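Local coordinates for Serine/threonine-protein kinase Tel1 (Chaetomium thermophilum, PDB 6SKY) that probably acts as a DNA damage sensor, a serine/threonine kinase that uses ATP to phosphorylate proteins at [ST]-Q sites and so activates checkpoint signalling, at residues 2679-2684 against 2718-2723; 2794-2799 against 2931-2936. One frame throughout, in Å; residues are numbered along the deposited sequence.

Contact 1: 2679-2684 against 2718-2723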
ATOM      1  N   GLU A2679     -24.585 -24.199 -37.120  1.00 32.80           N
ATOM      2  CA  GLU A2679     -25.509 -25.156 -37.697  1.00 32.80           C
ATOM      3  C   GLU A2679     -24.930 -26.555 -37.779  1.00 32.80           C
ATOM      4  O   GLU A2679     -25.692 -27.517 -37.900  1.00 32.80           O
ATOM      5  CB  GLU A2679     -25.933 -24.706 -39.088  1.00 32.80           C
ATOM      6  CG  GLU A2679     -24.811 -24.688 -40.077  1.00 32.80           C
ATOM      7  CD  GLU A2679     -25.275 -24.299 -41.453  1.00 32.80           C
ATOM      8  OE1 GLU A2679     -26.493 -24.094 -41.621  1.00 32.80           O
ATOM      9  OE2 GLU A2679     -24.429 -24.199 -42.366  1.00 32.80           O
ATOM     10  N   ARG A2680     -23.609 -26.694 -37.723  1.00 29.13           N
ATOM     11  CA  ARG A2680     -23.025 -28.027 -37.682  1.00 29.13           C
ATOM     12  C   ARG A2680     -23.230 -28.681 -36.324  1.00 29.13           C
ATOM     13  O   ARG A2680     -23.491 -29.883 -36.246  1.00 29.13           O
ATOM     14  CB  ARG A2680     -21.547 -27.950 -38.031  1.00 29.13           C
ATOM     15  CG  ARG A2680     -20.767 -29.163 -37.669  1.00 29.13           C
ATOM     16  CD  ARG A2680     -19.432 -29.170 -38.346  1.00 29.13           C
ATOM     17  NE  ARG A2680     -18.565 -28.103 -37.878  1.00 29.13           N
ATOM     18  CZ  ARG A2680     -18.159 -27.092 -38.630  1.00 29.13           C
ATOM     19  NH1 ARG A2680     -17.362 -26.171 -38.126  1.00 29.13           N
ATOM     20  NH2 ARG A2680     -18.545 -27.009 -39.890  1.00 29.13           N
ATOM     21  N   TYR A2681     -23.139 -27.914 -35.240  1.00 28.93           N
ATOM     22  CA  TYR A2681     -23.246 -28.513 -33.919  1.00 28.93           C
ATOM     23  C   TYR A2681     -24.635 -28.433 -33.312  1.00 28.93           C
ATOM     24  O   TYR A2681     -24.923 -29.193 -32.386  1.00 28.93           O
ATOM     25  CB  TYR A2681     -22.247 -27.871 -32.957  1.00 28.93           C
ATOM     26  CG  TYR A2681     -20.825 -28.135 -33.346  1.00 28.93           C
ATOM     27  CD1 TYR A2681     -20.242 -29.358 -33.109  1.00 28.93           C
ATOM     28  CD2 TYR A2681     -20.070 -27.168 -33.961  1.00 28.93           C
ATOM     29  CE1 TYR A2681     -18.957 -29.602 -33.469  1.00 28.93           C
ATOM     30  CE2 TYR A2681     -18.785 -27.409 -34.325  1.00 28.93           C
ATOM     31  CZ  TYR A2681     -18.233 -28.628 -34.084  1.00 28.93           C
ATOM     32  OH  TYR A2681     -16.937 -28.871 -34.452  1.00 28.93           O
ATOM     33  N   TYR A2682     -25.499 -27.549 -33.794  1.00 31.86           N
ATOM     34  CA  TYR A2682     -26.873 -27.439 -33.303  1.00 31.86           C
ATOM     35  C   TYR A2682     -27.815 -27.312 -34.486  1.00 31.86           C
ATOM     36  O   TYR A2682     -28.243 -26.213 -34.844  1.00 31.86           O
ATOM     37  CB  TYR A2682     -27.031 -26.247 -32.365  1.00 31.86           C
ATOM     38  CG  TYR A2682     -26.243 -26.347 -31.096  1.00 31.86           C
ATOM     39  CD1 TYR A2682     -26.733 -27.038 -30.013  1.00 31.86           C
ATOM     40  CD2 TYR A2682     -25.013 -25.731 -30.973  1.00 31.86           C
ATOM     41  CE1 TYR A2682     -26.019 -27.125 -28.852  1.00 31.86           C
ATOM     42  CE2 TYR A2682     -24.295 -25.814 -29.816  1.00 31.86           C
ATOM     43  CZ  TYR A2682     -24.804 -26.512 -28.761  1.00 31.86           C
ATOM     44  OH  TYR A2682     -24.092 -26.597 -27.597  1.00 31.86           O
ATOM     45  N   PRO A2683     -28.172 -28.432 -35.119  1.00 35.48           N
ATOM     46  CA  PRO A2683     -29.036 -28.361 -36.304  1.00 35.48           C
ATOM     47  C   PRO A2683     -30.466 -27.932 -36.014  1.00 35.48           C
ATOM     48  O   PRO A2683     -31.204 -27.652 -36.963  1.00 35.48           O
ATOM     49  CB  PRO A2683     -28.993 -29.790 -36.851  1.00 35.48           C
ATOM     50  CG  PRO A2683     -27.785 -30.392 -36.252  1.00 35.48           C
ATOM     51  CD  PRO A2683     -27.665 -29.792 -34.904  1.00 35.48           C
ATOM     52  N   LYS A2684     -30.884 -27.866 -34.756  1.00 41.21           N
ATOM     53  CA  LYS A2684     -32.226 -27.425 -34.411  1.00 41.21           C
ATOM     54  C   LYS A2684     -32.298 -25.952 -34.039  1.00 41.21           C
ATOM     55  O   LYS A2684     -33.393 -25.450 -33.777  1.00 41.21           O
ATOM     56  CB  LYS A2684     -32.776 -28.262 -33.257  1.00 41.21           C
ATOM     57  CG  LYS A2684     -32.981 -29.720 -33.589  1.00 41.21           C
ATOM     58  CD  LYS A2684     -33.565 -30.466 -32.408  1.00 41.21           C
ATOM     59  CE  LYS A2684     -33.746 -31.936 -32.728  1.00 41.21           C
ATOM     60  NZ  LYS A2684     -34.493 -32.655 -31.659  1.00 41.21           N
ATOM     61  N   HIS A2718     -26.975 -21.260 -29.366  1.00 31.38           N
ATOM     62  CA  HIS A2718     -26.036 -21.629 -28.325  1.00 31.38           C
ATOM     63  C   HIS A2718     -24.609 -21.472 -28.813  1.00 31.38           C
ATOM     64  O   HIS A2718     -24.329 -21.764 -29.973  1.00 31.38           O
ATOM     65  CB  HIS A2718     -26.250 -23.076 -27.877  1.00 31.38           C
ATOM     66  CG  HIS A2718     -27.651 -23.379 -27.461  1.00 31.38           C
ATOM     67  ND1 HIS A2718     -28.610 -23.818 -28.345  1.00 31.38           N
ATOM     68  CD2 HIS A2718     -28.259 -23.303 -26.255  1.00 31.38           C
ATOM     69  CE1 HIS A2718     -29.747 -23.999 -27.702  1.00 31.38           C
ATOM     70  NE2 HIS A2718     -29.561 -23.693 -26.432  1.00 31.38           N
ATOM     71  N   PRO A2719     -23.691 -21.032 -27.960  1.00 26.24           N
ATOM     72  CA  PRO A2719     -22.312 -20.816 -28.405  1.00 26.24           C
ATOM     73  C   PRO A2719     -21.608 -22.107 -28.786  1.00 26.24           C
ATOM     74  O   PRO A2719     -21.867 -23.173 -28.229  1.00 26.24           O
ATOM     75  CB  PRO A2719     -21.652 -20.167 -27.188  1.00 26.24           C
ATOM     76  CG  PRO A2719     -22.526 -20.489 -26.058  1.00 26.24           C
ATOM     77  CD  PRO A2719     -23.899 -20.575 -26.581  1.00 26.24           C
ATOM     78  N   VAL A2720     -20.695 -21.995 -29.750  1.00 24.59           N
ATOM     79  CA  VAL A2720     -19.967 -23.143 -30.273  1.00 24.59           C
ATOM     80  C   VAL A2720     -18.475 -22.865 -30.354  1.00 24.59           C
ATOM     81  O   VAL A2720     -17.744 -23.599 -31.018  1.00 24.59           O
ATOM     82  CB  VAL A2720     -20.484 -23.539 -31.663  1.00 24.59           C
ATOM     83  CG1 VAL A2720     -21.916 -23.943 -31.600  1.00 24.59           C
ATOM     84  CG2 VAL A2720     -20.300 -22.404 -32.606  1.00 24.59           C
ATOM     85  N   MET A2721     -18.002 -21.812 -29.702  1.00 25.26           N
ATOM     86  CA  MET A2721     -16.613 -21.424 -29.903  1.00 25.26           C
ATOM     87  C   MET A2721     -15.650 -22.409 -29.262  1.00 25.26           C
ATOM     88  O   MET A2721     -14.513 -22.551 -29.722  1.00 25.26           O
ATOM     89  CB  MET A2721     -16.387 -20.023 -29.363  1.00 25.26           C
ATOM     90  CG  MET A2721     -15.014 -19.467 -29.601  1.00 25.26           C
ATOM     91  SD  MET A2721     -14.663 -19.159 -31.319  1.00 25.26           S
ATOM     92  CE  MET A2721     -12.894 -18.994 -31.228  1.00 25.26           C
ATOM     93  N   ARG A2722     -16.092 -23.122 -28.232  1.00 30.83           N
ATOM     94  CA  ARG A2722     -15.222 -24.074 -27.562  1.00 30.83           C
ATOM     95  C   ARG A2722     -14.776 -25.195 -28.478  1.00 30.83           C
ATOM     96  O   ARG A2722     -13.803 -25.882 -28.168  1.00 30.83           O
ATOM     97  CB  ARG A2722     -15.925 -24.660 -26.352  1.00 30.83           C
ATOM     98  CG  ARG A2722     -17.006 -25.614 -26.695  1.00 30.83           C
ATOM     99  CD  ARG A2722     -17.832 -25.909 -25.490  1.00 30.83           C
ATOM    100  NE  ARG A2722     -18.995 -26.715 -25.813  1.00 30.83           N
ATOM    101  CZ  ARG A2722     -20.135 -26.222 -26.269  1.00 30.83           C
ATOM    102  NH1 ARG A2722     -21.143 -27.028 -26.534  1.00 30.83           N
ATOM    103  NH2 ARG A2722     -20.260 -24.927 -26.470  1.00 30.83           N
ATOM    104  N   TYR A2723     -15.454 -25.394 -29.599  1.00 28.51           N
ATOM    105  CA  TYR A2723     -15.044 -26.417 -30.538  1.00 28.51           C
ATOM    106  C   TYR A2723     -13.923 -25.970 -31.449  1.00 28.51           C
ATOM    107  O   TYR A2723     -13.225 -26.827 -31.986  1.00 28.51           O
ATOM    108  CB  TYR A2723     -16.228 -26.860 -31.375  1.00 28.51           C
ATOM    109  CG  TYR A2723     -17.234 -27.632 -30.582  1.00 28.51           C
ATOM    110  CD1 TYR A2723     -18.447 -27.079 -30.245  1.00 28.51           C
ATOM    111  CD2 TYR A2723     -16.960 -28.910 -30.153  1.00 28.51           C
ATOM    112  CE1 TYR A2723     -19.358 -27.777 -29.522  1.00 28.51           C
ATOM    113  CE2 TYR A2723     -17.866 -29.614 -29.427  1.00 28.51           C
ATOM    114  CZ  TYR A2723     -19.062 -29.046 -29.113  1.00 28.51           C
ATOM    115  OH  TYR A2723     -19.976 -29.756 -28.380  1.00 28.51           O
TER
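In the kinase C-lobe, the end of helix 2670-2681 meets the loop that leads into helix 2722-2726. H2718 lays its CB over one face of the Y2682 ring in a CH-pi contact, 4.0 Å from the ring centroid, while its ND1 hydrogen-bonds D2685 OD2. P2719 O accepts R2722 NH2 inside the same segment, which helps hold the guanidinium in place for Y2682. V2720 CG1 lies in the plane of the Y2682 ring at its edge, 3.5 Å from CE2. R2722 has CG in the crowded position between N and carbonyl carbon (chi1 72°), then runs extended. Its NH1 donates to Y2682 OH at 3.2 Å, with an N-H...O angle of 159°. The oxygen lies in the guanidinium plane, and NH2 also forms a salt bridge to D2806. Y2723 stacks face to face on Y2681, planes 6° apart and centroids 4.1 Å apart. The side chains come from opposite directions. R2680 CG lies over the opposite face of Y2681, whose OH hydrogen-bonds with E2727 OE1. An alanine here removes the ring and its hydroxyl, and would probably loosen the hold of Y2723 on the helix end. The rings overlap so far that Y2681 OH sits 3.7 Å from Y2723 CB.

Contact 2: 2794-2799 against 2931-2936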
ATOM      1  N   GLU A2794     -22.643   2.121 -30.674  1.00 35.81           N
ATOM      2  CA  GLU A2794     -21.951   0.978 -30.084  1.00 35.81           C
ATOM      3  C   GLU A2794     -21.586   1.355 -28.656  1.00 35.81           C
ATOM      4  O   GLU A2794     -20.588   2.033 -28.423  1.00 35.81           O
ATOM      5  CB  GLU A2794     -20.708   0.609 -30.885  1.00 35.81           C
ATOM      6  CG  GLU A2794     -20.981   0.134 -32.294  1.00 35.81           C
ATOM      7  CD  GLU A2794     -19.716  -0.027 -33.110  1.00 35.81           C
ATOM      8  OE1 GLU A2794     -18.622   0.235 -32.574  1.00 35.81           O
ATOM      9  OE2 GLU A2794     -19.813  -0.410 -34.293  1.00 35.81           O
ATOM     10  N   LEU A2795     -22.387   0.904 -27.701  1.00 34.78           N
ATOM     11  CA  LEU A2795     -22.268   1.324 -26.312  1.00 34.78           C
ATOM     12  C   LEU A2795     -21.686   0.231 -25.422  1.00 34.78           C
ATOM     13  O   LEU A2795     -22.080   0.082 -24.268  1.00 34.78           O
ATOM     14  CB  LEU A2795     -23.623   1.777 -25.781  1.00 34.78           C
ATOM     15  CG  LEU A2795     -24.319   2.886 -26.574  1.00 34.78           C
ATOM     16  CD1 LEU A2795     -25.723   3.092 -26.070  1.00 34.78           C
ATOM     17  CD2 LEU A2795     -23.545   4.180 -26.506  1.00 34.78           C
ATOM     18  N   VAL A2796     -20.737  -0.539 -25.940  1.00 24.49           N
ATOM     19  CA  VAL A2796     -20.038  -1.548 -25.151  1.00 24.49           C
ATOM     20  C   VAL A2796     -18.556  -1.210 -25.170  1.00 24.49           C
ATOM     21  O   VAL A2796     -18.066  -0.664 -26.163  1.00 24.49           O
ATOM     22  CB  VAL A2796     -20.287  -2.963 -25.688  1.00 24.49           C
ATOM     23  CG1 VAL A2796     -21.677  -3.417 -25.355  1.00 24.49           C
ATOM     24  CG2 VAL A2796     -20.066  -2.998 -27.178  1.00 24.49           C
ATOM     25  N   PRO A2797     -17.803  -1.508 -24.112  1.00 22.63           N
ATOM     26  CA  PRO A2797     -16.375  -1.181 -24.130  1.00 22.63           C
ATOM     27  C   PRO A2797     -15.565  -2.068 -25.055  1.00 22.63           C
ATOM     28  O   PRO A2797     -14.551  -1.616 -25.596  1.00 22.63           O
ATOM     29  CB  PRO A2797     -15.966  -1.360 -22.666  1.00 22.63           C
ATOM     30  CG  PRO A2797     -16.952  -2.278 -22.116  1.00 22.63           C
ATOM     31  CD  PRO A2797     -18.230  -2.020 -22.806  1.00 22.63           C
ATOM     32  N   PHE A2798     -15.979  -3.312 -25.249  1.00 15.61           N
ATOM     33  CA  PHE A2798     -15.297  -4.250 -26.124  1.00 15.61           C
ATOM     34  C   PHE A2798     -16.258  -5.389 -26.414  1.00 15.61           C
ATOM     35  O   PHE A2798     -17.354  -5.450 -25.860  1.00 15.61           O
ATOM     36  CB  PHE A2798     -13.989  -4.751 -25.506  1.00 15.61           C
ATOM     37  CG  PHE A2798     -14.074  -5.056 -24.038  1.00 15.61           C
ATOM     38  CD1 PHE A2798     -13.603  -4.161 -23.106  1.00 15.61           C
ATOM     39  CD2 PHE A2798     -14.598  -6.246 -23.592  1.00 15.61           C
ATOM     40  CE1 PHE A2798     -13.670  -4.444 -21.775  1.00 15.61           C
ATOM     41  CE2 PHE A2798     -14.664  -6.521 -22.265  1.00 15.61           C
ATOM     42  CZ  PHE A2798     -14.199  -5.623 -21.359  1.00 15.61           C
ATOM     43  N   ARG A2799     -15.841  -6.293 -27.290  1.00 16.49           N
ATOM     44  CA  ARG A2799     -16.672  -7.424 -27.689  1.00 16.49           C
ATOM     45  C   ARG A2799     -16.453  -8.584 -26.728  1.00 16.49           C
ATOM     46  O   ARG A2799     -15.359  -9.142 -26.658  1.00 16.49           O
ATOM     47  CB  ARG A2799     -16.370  -7.847 -29.119  1.00 16.49           C
ATOM     48  CG  ARG A2799     -17.287  -8.925 -29.594  1.00 16.49           C
ATOM     49  CD  ARG A2799     -17.069  -9.270 -31.029  1.00 16.49           C
ATOM     50  NE  ARG A2799     -18.127 -10.141 -31.502  1.00 16.49           N
ATOM     51  CZ  ARG A2799     -19.169  -9.728 -32.198  1.00 16.49           C
ATOM     52  NH1 ARG A2799     -20.094 -10.580 -32.575  1.00 16.49           N
ATOM     53  NH2 ARG A2799     -19.278  -8.466 -32.525  1.00 16.49           N
ATOM     54  N   SER A2931     -28.969  -5.858 -21.462  1.00 28.24           N
ATOM     55  CA  SER A2931     -29.607  -4.605 -21.822  1.00 28.24           C
ATOM     56  C   SER A2931     -28.709  -3.706 -22.655  1.00 28.24           C
ATOM     57  O   SER A2931     -29.201  -2.746 -23.249  1.00 28.24           O
ATOM     58  CB  SER A2931     -30.050  -3.865 -20.567  1.00 28.24           C
ATOM     59  OG  SER A2931     -28.943  -3.337 -19.870  1.00 28.24           O
ATOM     60  N   ASN A2932     -27.410  -3.981 -22.699  1.00 27.06           N
ATOM     61  CA  ASN A2932     -26.507  -3.268 -23.590  1.00 27.06           C
ATOM     62  C   ASN A2932     -26.321  -3.982 -24.910  1.00 27.06           C
ATOM     63  O   ASN A2932     -26.137  -3.330 -25.937  1.00 27.06           O
ATOM     64  CB  ASN A2932     -25.138  -3.091 -22.943  1.00 27.06           C
ATOM     65  CG  ASN A2932     -25.182  -2.219 -21.738  1.00 27.06           C
ATOM     66  OD1 ASN A2932     -26.246  -1.796 -21.308  1.00 27.06           O
ATOM     67  ND2 ASN A2932     -24.024  -1.940 -21.173  1.00 27.06           N
ATOM     68  N   LEU A2933     -26.356  -5.309 -24.898  1.00 23.86           N
ATOM     69  CA  LEU A2933     -26.184  -6.081 -26.113  1.00 23.86           C
ATOM     70  C   LEU A2933     -27.446  -6.137 -26.950  1.00 23.86           C
ATOM     71  O   LEU A2933     -27.366  -6.444 -28.139  1.00 23.86           O
ATOM     72  CB  LEU A2933     -25.733  -7.498 -25.768  1.00 23.86           C
ATOM     73  CG  LEU A2933     -24.349  -7.666 -25.153  1.00 23.86           C
ATOM     74  CD1 LEU A2933     -24.140  -9.097 -24.793  1.00 23.86           C
ATOM     75  CD2 LEU A2933     -23.285  -7.230 -26.115  1.00 23.86           C
ATOM     76  N   ALA A2934     -28.601  -5.847 -26.367  1.00 24.34           N
ATOM     77  CA  ALA A2934     -29.847  -5.954 -27.104  1.00 24.34           C
ATOM     78  C   ALA A2934     -30.114  -4.755 -27.989  1.00 24.34           C
ATOM     79  O   ALA A2934     -30.910  -4.860 -28.924  1.00 24.34           O
ATOM     80  CB  ALA A2934     -31.010  -6.135 -26.141  1.00 24.34           C
ATOM     81  N   VAL A2935     -29.470  -3.627 -27.724  1.00 26.60           N
ATOM     82  CA  VAL A2935     -29.674  -2.404 -28.479  1.00 26.60           C
ATOM     83  C   VAL A2935     -28.480  -2.097 -29.381  1.00 26.60           C
ATOM     84  O   VAL A2935     -28.325  -0.975 -29.842  1.00 26.60           O
ATOM     85  CB  VAL A2935     -29.984  -1.228 -27.546  1.00 26.60           C
ATOM     86  CG1 VAL A2935     -31.235  -1.510 -26.770  1.00 26.60           C
ATOM     87  CG2 VAL A2935     -28.841  -1.001 -26.610  1.00 26.60           C
ATOM     88  N   LEU A2936     -27.632  -3.083 -29.638  1.00 26.51           N
ATOM     89  CA  LEU A2936     -26.554  -2.915 -30.589  1.00 26.51           C
ATOM     90  C   LEU A2936     -27.054  -3.179 -32.000  1.00 26.51           C
ATOM     91  O   LEU A2936     -28.064  -3.849 -32.210  1.00 26.51           O
ATOM     92  CB  LEU A2936     -25.391  -3.846 -30.261  1.00 26.51           C
ATOM     93  CG  LEU A2936     -24.542  -3.491 -29.048  1.00 26.51           C
ATOM     94  CD1 LEU A2936     -23.559  -4.574 -28.779  1.00 26.51           C
ATOM     95  CD2 LEU A2936     -23.820  -2.212 -29.285  1.00 26.51           C
TER
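The activation loop of the kinase domain meets the C-terminal FATC domain here, a pairing characteristic of the PIKK family. Segment 2794-2799 belongs to the last part of that loop, before helix 2802-2806. Segment 2931-2936 lies on the short helix 2930-2933 and the residues that follow. The interface is apolar, and the two segments share no hydrogen bonds. Together they bury 232 Å² of surface.

L2936 and V2796 carry the contact. In L2936, CG is anti to the carbonyl carbon (chi1 -73°), and the two methyls divide the task. CD2 rests against backbone, 3.8 Å from E2794 CA and equally close to L2795 N. CD1 meets the fork of V2796, 4.1 Å from CG1 and 4.2 Å from CG2. The two side chains cross obliquely. The CB of V2796 points toward the FATC segment. Its CG1 is also anti to its carbonyl carbon, and this methyl touches three FATC residues. Besides L2936, it reaches L2933 CD2 and N2932 CB, each at 4.2 Å from V2796 CG1.

The polar ends turn elsewhere. E2794 OE1 accepts D2760 N, just before H2762, H2764 and N2765 of the nucleotide and magnesium sites. The side chain of E2794 is itself about 10 Å from the bound nucleotide analogue. W2940 extends the FATC side and touches both E2794 and V2796. L2795 also packs on R2314 of the second subunit. N2932 gives its ND2 to Q2926 O within the FATC domain. That same ND2 stays 4.2 Å from L2795 O and makes no bond to it.

Of the four segments, 2679-2684 comes first, at the end of helix 2670-2681. Contact 1 then closes a mostly helical loop of 33 residues, 2685-2717. Contact 2 opens later, at 2794, and closes only near the C terminus, across 131 residues. The two are in series and neither nest nor cross. Their centres are 23 Å apart, and their nearest atoms about 10 Å. The chain links them indirectly. Helix 2703-2714, within the loop of contact 1, packs on L2933 and A2934 of contact 2. Helix 2802-2806, just after segment 2794-2799, meets P2719 and M2721. Contact 1 joins parts of the kinase domain; contact 2 ties its activation loop to the FATC domain.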